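Local coordinates for pseudopilin EpsI (Vibrio vulnificus, PDB 2RET), which is a minor pseudopilin that pairs with EpsJ and probably serves the type II secretion system in exporting proteases and toxins from the periplasm, at the interface of chains A and B. Numbering follows the deposited sequence. Chains: chain A/B, Pseudopilin EpsI.

The interface of chains A and B. Residues chain A 60-63; chain B 60, 62-63, 85.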
ATOM      1  N   GLN A  60      22.905   2.249   9.980  1.00 25.70           N
ATOM      2  CA  GLN A  60      21.611   1.700  10.332  1.00 25.82           C
ATOM      3  C   GLN A  60      21.447   0.337   9.668  1.00 25.69           C
ATOM      4  O   GLN A  60      22.154   0.032   8.696  1.00 25.19           O
ATOM      5  CB  GLN A  60      20.504   2.620   9.851  1.00 26.14           C
ATOM      6  CG  GLN A  60      20.268   2.534   8.341  1.00 27.50           C
ATOM      7  CD  GLN A  60      18.993   3.193   7.911  1.00 29.60           C
ATOM      8  OE1 GLN A  60      18.959   3.854   6.886  1.00 32.36           O
ATOM      9  NE2 GLN A  60      17.930   3.030   8.698  1.00 30.92           N
ATOM     10  N   PRO A  61      20.501  -0.480  10.172  1.00 25.69           N
ATOM     11  CA  PRO A  61      20.334  -1.824   9.642  1.00 25.74           C
ATOM     12  C   PRO A  61      19.236  -1.939   8.586  1.00 25.65           C
ATOM     13  O   PRO A  61      19.047  -3.025   8.026  1.00 25.56           O
ATOM     14  CB  PRO A  61      19.935  -2.622  10.888  1.00 25.57           C
ATOM     15  CG  PRO A  61      19.110  -1.650  11.685  1.00 25.63           C
ATOM     16  CD  PRO A  61      19.539  -0.237  11.265  1.00 25.62           C
ATOM     17  N   LEU A  62      18.514  -0.848   8.323  1.00 25.43           N
ATOM     18  CA  LEU A  62      17.306  -0.932   7.501  1.00 25.13           C
ATOM     19  C   LEU A  62      17.610  -0.813   5.987  1.00 24.86           C
ATOM     20  O   LEU A  62      17.074  -1.564   5.168  1.00 24.38           O
ATOM     21  CB  LEU A  62      16.261   0.102   7.955  1.00 24.80           C
ATOM     22  CG  LEU A  62      15.854   0.149   9.433  1.00 24.04           C
ATOM     23  CD1 LEU A  62      14.723   1.130   9.629  1.00 22.63           C
ATOM     24  CD2 LEU A  62      15.468  -1.226   9.981  1.00 22.98           C
ATOM     25  N   LEU A  63      18.479   0.115   5.613  1.00 24.86           N
ATOM     26  CA  LEU A  63      18.748   0.348   4.207  1.00 24.23           C
ATOM     27  C   LEU A  63      20.199   0.115   3.854  1.00 24.98           C
ATOM     28  O   LEU A  63      21.091   0.535   4.583  1.00 25.30           O
ATOM     29  CB  LEU A  63      18.365   1.766   3.826  1.00 23.59           C
ATOM     30  CG  LEU A  63      16.930   2.202   4.094  1.00 22.84           C
ATOM     31  CD1 LEU A  63      16.783   3.657   3.683  1.00 20.53           C
ATOM     32  CD2 LEU A  63      15.894   1.304   3.415  1.00 20.72           C
TER
ATOM     33  N   GLN B  60      22.512   9.211   5.923  1.00 26.48           N
ATOM     34  CA  GLN B  60      21.631   9.309   4.766  1.00 26.50           C
ATOM     35  C   GLN B  60      20.592  10.411   4.973  1.00 26.30           C
ATOM     36  O   GLN B  60      20.370  10.834   6.119  1.00 27.01           O
ATOM     37  CB  GLN B  60      20.925   7.972   4.571  1.00 26.86           C
ATOM     38  CG  GLN B  60      19.772   7.709   5.557  1.00 27.38           C
ATOM     39  CD  GLN B  60      18.765   6.730   5.010  1.00 29.69           C
ATOM     40  OE1 GLN B  60      18.368   5.797   5.697  1.00 34.06           O
ATOM     41  NE2 GLN B  60      18.359   6.920   3.761  1.00 30.71           N
ATOM     42  N   LEU B  62      17.261  10.160   4.146  1.00 25.70           N
ATOM     43  CA  LEU B  62      15.894   9.648   4.079  1.00 25.40           C
ATOM     44  C   LEU B  62      15.273   9.356   5.453  1.00 24.98           C
ATOM     45  O   LEU B  62      14.102   9.635   5.680  1.00 24.53           O
ATOM     46  CB  LEU B  62      15.841   8.397   3.195  1.00 25.29           C
ATOM     47  CG  LEU B  62      16.515   8.474   1.827  1.00 24.11           C
ATOM     48  CD1 LEU B  62      16.330   7.158   1.109  1.00 23.07           C
ATOM     49  CD2 LEU B  62      15.965   9.650   0.991  1.00 23.66           C
ATOM     50  N   LEU B  63      16.062   8.791   6.357  1.00 24.98           N
ATOM     51  CA  LEU B  63      15.577   8.440   7.676  1.00 24.83           C
ATOM     52  C   LEU B  63      16.218   9.298   8.758  1.00 25.50           C
ATOM     53  O   LEU B  63      17.443   9.441   8.792  1.00 25.94           O
ATOM     54  CB  LEU B  63      15.859   6.971   7.972  1.00 24.28           C
ATOM     55  CG  LEU B  63      15.274   5.957   6.998  1.00 23.83           C
ATOM     56  CD1 LEU B  63      15.553   4.582   7.511  1.00 22.73           C
ATOM     57  CD2 LEU B  63      13.796   6.182   6.786  1.00 21.66           C
ATOM     58  N   TYR B  85      13.247   4.774  13.849  1.00 22.73           N
ATOM     59  CA  TYR B  85      13.459   5.569  12.641  1.00 22.45           C
ATOM     60  C   TYR B  85      12.171   6.175  12.148  1.00 22.61           C
ATOM     61  O   TYR B  85      11.127   5.568  12.217  1.00 22.16           O
ATOM     62  CB  TYR B  85      14.093   4.736  11.521  1.00 22.46           C
ATOM     63  CG  TYR B  85      15.393   4.141  11.934  1.00 21.39           C
ATOM     64  CD1 TYR B  85      16.582   4.824  11.729  1.00 21.95           C
ATOM     65  CD2 TYR B  85      15.441   2.910  12.576  1.00 22.15           C
ATOM     66  CE1 TYR B  85      17.780   4.296  12.136  1.00 21.86           C
ATOM     67  CE2 TYR B  85      16.646   2.359  12.963  1.00 21.99           C
ATOM     68  CZ  TYR B  85      17.808   3.061  12.741  1.00 22.89           C
ATOM     69  OH  TYR B  85      19.017   2.542  13.153  1.00 26.16           O
TER
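A:Gln60 reaches over one face of the B:Tyr85 ring with its amide nitrogen, a small example of an amide and an aromatic ring meeting across a chain boundary. Amide nitrogen NE2 of A:Gln60 stands 3.6 Å above the ring plane of B:Tyr85, displaced toward the rim, and the two planes are inclined by 37°, so the rest of the amide rises away from the ring. Nearer the hydroxyl end, CB of A:Gln60 lies 3.9 Å from CE1 of B:Tyr85. The hydroxyl itself meets A:Pro61 tip to tip, with OH of B:Tyr85 3.4 Å from the proline CD. Over the same face as the amide nitrogen, on the CD2 side, methyl CD1 of A:Leu62 packs 3.5 Å from CD2 of B:Tyr85, and the ring thus touches three consecutive residues of the A loop.

The two Gln60 side chains cross at about a right angle and bring their amide oxygens too close to be real. Exchanging O and N of one amide would pair a donor with an acceptor but not cure the distance; both amide positions are doubtful and no bond can be claimed. Each amide also meets the partner's Leu63: CD of A:Gln60 is 3.7 Å from CD1 of B:Leu63, while CD of B:Gln60 is 3.9 Å from CD1 of A:Leu63.

Both glutamines set CG between backbone N and carbonyl carbon (chi1 76°) and then run extended, carrying the amide across. Leu63 opens strand 63-71, and B:Tyr85 belongs to strand 80-87, which ties the loop contact to the sheet. In the crystal this patch of a two-fold interface, with its twin, brings two periplasmic EpsI domains together end to end; it may be crystal packing, and the structure alone does not show a role in the pseudopilus.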